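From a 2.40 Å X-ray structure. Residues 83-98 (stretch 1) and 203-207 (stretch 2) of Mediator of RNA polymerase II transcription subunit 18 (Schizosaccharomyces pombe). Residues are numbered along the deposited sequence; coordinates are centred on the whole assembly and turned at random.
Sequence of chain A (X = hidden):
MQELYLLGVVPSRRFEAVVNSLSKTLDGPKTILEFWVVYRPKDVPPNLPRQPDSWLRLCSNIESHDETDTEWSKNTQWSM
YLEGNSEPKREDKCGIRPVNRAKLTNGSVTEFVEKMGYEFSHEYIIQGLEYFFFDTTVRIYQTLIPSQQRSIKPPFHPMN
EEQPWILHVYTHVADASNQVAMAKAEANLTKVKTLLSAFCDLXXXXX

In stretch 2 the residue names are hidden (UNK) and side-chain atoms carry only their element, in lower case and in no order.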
# COMPACT_ATOMS: atom_id res chain seq x y z
N GLU A 83 0.55 -5.89 -9.37
CA GLU A 83 0.01 -6.62 -8.23
C GLU A 83 -1.16 -7.50 -8.66
O GLU A 83 -2.14 -7.02 -9.21
CB GLU A 83 -0.42 -5.63 -7.14
CG GLU A 83 0.67 -4.59 -6.85
CD GLU A 83 0.29 -3.60 -5.76
OE1 GLU A 83 -0.91 -3.28 -5.63
OE2 GLU A 83 1.21 -3.13 -5.05
N GLY A 84 -1.02 -8.80 -8.41
CA GLY A 84 -2.06 -9.73 -8.77
C GLY A 84 -3.12 -9.83 -7.69
O GLY A 84 -3.01 -9.19 -6.64
N ASN A 85 -4.14 -10.63 -7.95
CA ASN A 85 -5.22 -10.84 -6.99
C ASN A 85 -4.70 -11.83 -5.95
O ASN A 85 -3.91 -12.71 -6.28
CB ASN A 85 -6.45 -11.40 -7.70
CG ASN A 85 -6.93 -10.50 -8.83
OD1 ASN A 85 -7.51 -10.98 -9.80
ND2 ASN A 85 -6.71 -9.20 -8.70
N SER A 86 -5.12 -11.67 -4.70
CA SER A 86 -4.68 -12.59 -3.66
C SER A 86 -5.31 -13.95 -3.91
O SER A 86 -6.34 -14.05 -4.57
CB SER A 86 -5.06 -12.07 -2.28
OG SER A 86 -6.43 -11.73 -2.22
N GLU A 87 -4.68 -15.00 -3.39
CA GLU A 87 -5.20 -16.35 -3.56
C GLU A 87 -6.44 -16.59 -2.70
O GLU A 87 -6.52 -16.13 -1.56
CB GLU A 87 -4.12 -17.37 -3.21
CG GLU A 87 -2.89 -17.27 -4.10
CD GLU A 87 -1.76 -18.14 -3.61
OE1 GLU A 87 -0.66 -18.09 -4.20
OE2 GLU A 87 -1.97 -18.88 -2.62
N PRO A 88 -7.43 -17.31 -3.24
CA PRO A 88 -8.66 -17.62 -2.52
C PRO A 88 -8.50 -18.88 -1.68
O PRO A 88 -7.45 -19.53 -1.73
CB PRO A 88 -9.67 -17.80 -3.64
CG PRO A 88 -8.84 -18.51 -4.67
CD PRO A 88 -7.54 -17.73 -4.65
N LYS A 89 -9.53 -19.22 -0.90
CA LYS A 89 -9.51 -20.40 -0.04
C LYS A 89 -8.39 -20.36 0.99
O LYS A 89 -7.93 -21.41 1.45
CB LYS A 89 -9.35 -21.69 -0.88
CG LYS A 89 -10.61 -22.16 -1.61
CD LYS A 89 -10.99 -21.24 -2.76
CE LYS A 89 -12.13 -21.84 -3.59
NZ LYS A 89 -11.75 -23.17 -4.17
N ARG A 90 -7.95 -19.16 1.35
CA ARG A 90 -6.90 -19.00 2.36
C ARG A 90 -7.46 -18.26 3.56
O ARG A 90 -6.71 -17.69 4.36
CB ARG A 90 -5.71 -18.23 1.79
CG ARG A 90 -4.76 -19.07 0.97
CD ARG A 90 -3.47 -18.33 0.74
NE ARG A 90 -2.72 -18.11 1.97
CZ ARG A 90 -1.99 -19.04 2.59
NH1 ARG A 90 -1.90 -20.26 2.08
NH2 ARG A 90 -1.35 -18.74 3.71
N GLU A 91 -8.78 -18.28 3.69
CA GLU A 91 -9.44 -17.63 4.80
C GLU A 91 -8.90 -18.26 6.08
O GLU A 91 -8.54 -19.44 6.09
CB GLU A 91 -10.95 -17.84 4.69
CG GLU A 91 -11.79 -16.85 5.46
CD GLU A 91 -11.54 -15.42 5.00
OE1 GLU A 91 -10.41 -14.92 5.20
OE2 GLU A 91 -12.48 -14.80 4.45
N ASP A 92 -8.84 -17.48 7.16
CA ASP A 92 -8.33 -17.98 8.44
C ASP A 92 -6.83 -18.29 8.38
O ASP A 92 -6.26 -18.92 9.26
CB ASP A 92 -9.11 -19.23 8.88
CG ASP A 92 -10.55 -18.91 9.28
OD1 ASP A 92 -11.30 -19.86 9.57
OD2 ASP A 92 -10.92 -17.71 9.32
N LYS A 93 -6.20 -17.81 7.31
CA LYS A 93 -4.78 -17.98 7.09
C LYS A 93 -4.31 -16.62 6.57
O LYS A 93 -5.14 -15.78 6.22
CB LYS A 93 -4.56 -19.09 6.06
CG LYS A 93 -3.34 -19.95 6.30
CD LYS A 93 -3.50 -21.33 5.67
CE LYS A 93 -2.21 -22.14 5.76
NZ LYS A 93 -1.67 -22.26 7.15
N CYS A 94 -3.00 -16.38 6.54
CA CYS A 94 -2.51 -15.10 6.04
C CYS A 94 -2.76 -15.01 4.53
O CYS A 94 -2.82 -16.03 3.85
CB CYS A 94 -1.01 -14.94 6.31
SG CYS A 94 0.04 -15.82 5.12
N GLY A 95 -2.90 -13.80 4.00
CA GLY A 95 -3.14 -13.66 2.58
C GLY A 95 -1.87 -13.79 1.77
O GLY A 95 -0.77 -13.58 2.27
N ILE A 96 -2.03 -14.16 0.50
CA ILE A 96 -0.90 -14.29 -0.41
C ILE A 96 -1.28 -13.74 -1.78
O ILE A 96 -2.37 -14.03 -2.29
CB ILE A 96 -0.46 -15.77 -0.63
CG1 ILE A 96 -0.07 -16.41 0.70
CG2 ILE A 96 0.74 -15.82 -1.57
CD1 ILE A 96 0.42 -17.84 0.55
N ARG A 97 -0.41 -12.93 -2.37
CA ARG A 97 -0.68 -12.37 -3.68
C ARG A 97 0.63 -12.15 -4.42
O ARG A 97 1.66 -11.86 -3.80
CB ARG A 97 -1.43 -11.05 -3.58
CG ARG A 97 -0.65 -9.97 -2.91
CD ARG A 97 -1.33 -8.64 -3.05
NE ARG A 97 -0.54 -7.59 -2.42
CZ ARG A 97 -0.71 -6.29 -2.64
NH1 ARG A 97 -1.65 -5.87 -3.47
NH2 ARG A 97 0.08 -5.41 -2.03
N PRO A 98 0.62 -12.30 -5.75
CA PRO A 98 1.82 -12.10 -6.56
C PRO A 98 2.15 -10.61 -6.64
O PRO A 98 1.24 -9.78 -6.76
CB PRO A 98 1.42 -12.65 -7.93
CG PRO A 98 0.25 -13.55 -7.65
CD PRO A 98 -0.49 -12.82 -6.57
N UNK A 203 -6.18 -9.80 9.85
CA UNK A 203 -6.68 -10.95 9.12
C UNK A 203 -6.48 -10.84 7.62
O UNK A 203 -6.12 -9.79 7.09
c UNK A 203 -9.23 -8.97 8.86
c UNK A 203 -8.16 -11.19 9.42
n UNK A 203 -10.30 -6.71 8.46
c UNK A 203 -10.01 -7.79 9.45
c UNK A 203 -8.94 -9.99 9.94
N UNK A 204 -6.70 -11.96 6.94
CA UNK A 204 -6.57 -12.04 5.50
C UNK A 204 -7.75 -11.29 4.90
O UNK A 204 -8.90 -11.57 5.21
c UNK A 204 -6.42 -13.69 3.57
c UNK A 204 -6.60 -13.51 5.07
o UNK A 204 -6.47 -12.73 2.79
n UNK A 204 -6.23 -14.94 3.14
N UNK A 205 -7.45 -10.31 4.06
CA UNK A 205 -8.48 -9.52 3.39
C UNK A 205 -8.13 -9.60 1.91
O UNK A 205 -6.95 -9.51 1.54
c UNK A 205 -9.50 -7.25 3.10
c UNK A 205 -8.47 -8.05 3.86
c UNK A 205 -8.77 -7.99 5.34
N UNK A 206 -9.13 -9.78 1.06
CA UNK A 206 -8.87 -9.90 -0.37
C UNK A 206 -8.26 -8.65 -0.99
O UNK A 206 -8.69 -7.53 -0.71
n UNK A 206 -10.51 -12.73 -3.91
n UNK A 206 -9.50 -14.78 -4.26
c UNK A 206 -9.85 -10.80 -2.52
c UNK A 206 -10.14 -10.28 -1.12
n UNK A 206 -9.75 -13.97 -2.12
c UNK A 206 -11.00 -11.62 -3.09
c UNK A 206 -9.92 -13.82 -3.43
N UNK A 207 -7.26 -8.85 -1.84
CA UNK A 207 -6.57 -7.76 -2.52
C UNK A 207 -6.46 -8.01 -4.03
O UNK A 207 -6.71 -9.17 -4.46
OXT UNK A 207 -6.13 -7.06 -4.77
c UNK A 207 -3.62 -6.92 -0.08
c UNK A 207 -5.57 -5.47 -0.66
c UNK A 207 -5.06 -6.90 -0.56
c UNK A 207 -5.16 -7.58 -1.93
O HOH W 1 -3.53 -6.84 -5.29
O HOH W 2 -7.22 -12.73 0.41
O HOH W 3 -6.69 -14.88 8.77

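Position 203 carries five side-chain atoms, four carbons in an unbranched row and a nitrogen at the end. The row leaves CA sideways with respect to stretch 1 and its end leads away; its nearest approach is 6.1 Å, from CB of position 203 to Glu91 OE1. An unbranched four-carbon chain ending in nitrogen identifies Lys203, which takes no part in this contact; its terminal nitrogen is hydrogen-bonded elsewhere in the structure.

Position 204 has four side-chain atoms: two carbons, the second bearing one oxygen and one nitrogen. The CA-to-CB bond points toward stretch 1, and CB lies 2.9 Å from Lys93 O. The nitrogen is 3.0 Å from Arg90 O and 3.4 Å from Lys93 O. Elements and connectivity fit a short carboxamide, and two carbonyl oxygens beside the nitrogen support its placement as a donor: Asn204. Its ND2 gives weak hydrogen bonds to both carbonyls, with N-H...O angles of 150° and 130°. These oxygens belong to the first and last residues of the type II turn from Arg90 to Lys93, so one amide engages both ends of the turn. The chain is close here, Asn204 CA lying 4.8 Å from Gly95 CA. An ideal CB on Gly95 would point toward stretch 2 and sit 2.7 Å from Asn204 OD1, a clash that the glycine avoids.

Position 205 shows three carbons, one carrying the other two. CB points away from stretch 1, and the nearest side-chain approach is 7.1 Å, from one of the two branch carbons to Glu91 OE1, leaving contact to the backbone. This fork directly at CB, without a heteroatom, is Val205.

Position 206 has seven side-chain atoms: three carbons, a nitrogen, then a carbon carrying two more nitrogens. CB points sideways, but the end of the side chain comes nearer, bringing a terminal nitrogen to 3.1 Å from Pro88 CB. Ser86 O lies over one face of the planar end group. That group is a guanidinium, hence Arg206. The 3.3 Å separation of Ser86 O from Arg206 NH1 is short, yet the angle is too poor for a hydrogen bond.

Position 207 has four side-chain carbons, forked at the second, and its backbone ends in a carboxylate, O and OXT. A terminal carbon lies 3.9 Å from Arg97 CZ, over one face of that guanidinium. The fork one atom beyond CB gives Leu207, the chain terminus, and the packed carbon is CD1.

The contact, burying 536 Å² in all, is anchored at two places. At the C-terminus, Ser86 N donates to Leu207 O (3.0 Å, 163°), while Leu207 N donates to Ser86 OG (3.0 Å, 175°); the nearly straight angles mark a well-formed reciprocal pair. Water 1 extends this anchor, donating to Leu207 OXT (2.7 Å) and Gly84 O (2.8 Å) and accepting from Arg97 NH1 (2.8 Å). At the turn, Asn204 supplies the two weaker bonds. Water 2 links the anchors, lying 2.9 Å from Ser86 OG and donating to Asn204 OD1 at 2.5 Å.

Stretch 2 (203-207) KNVRL
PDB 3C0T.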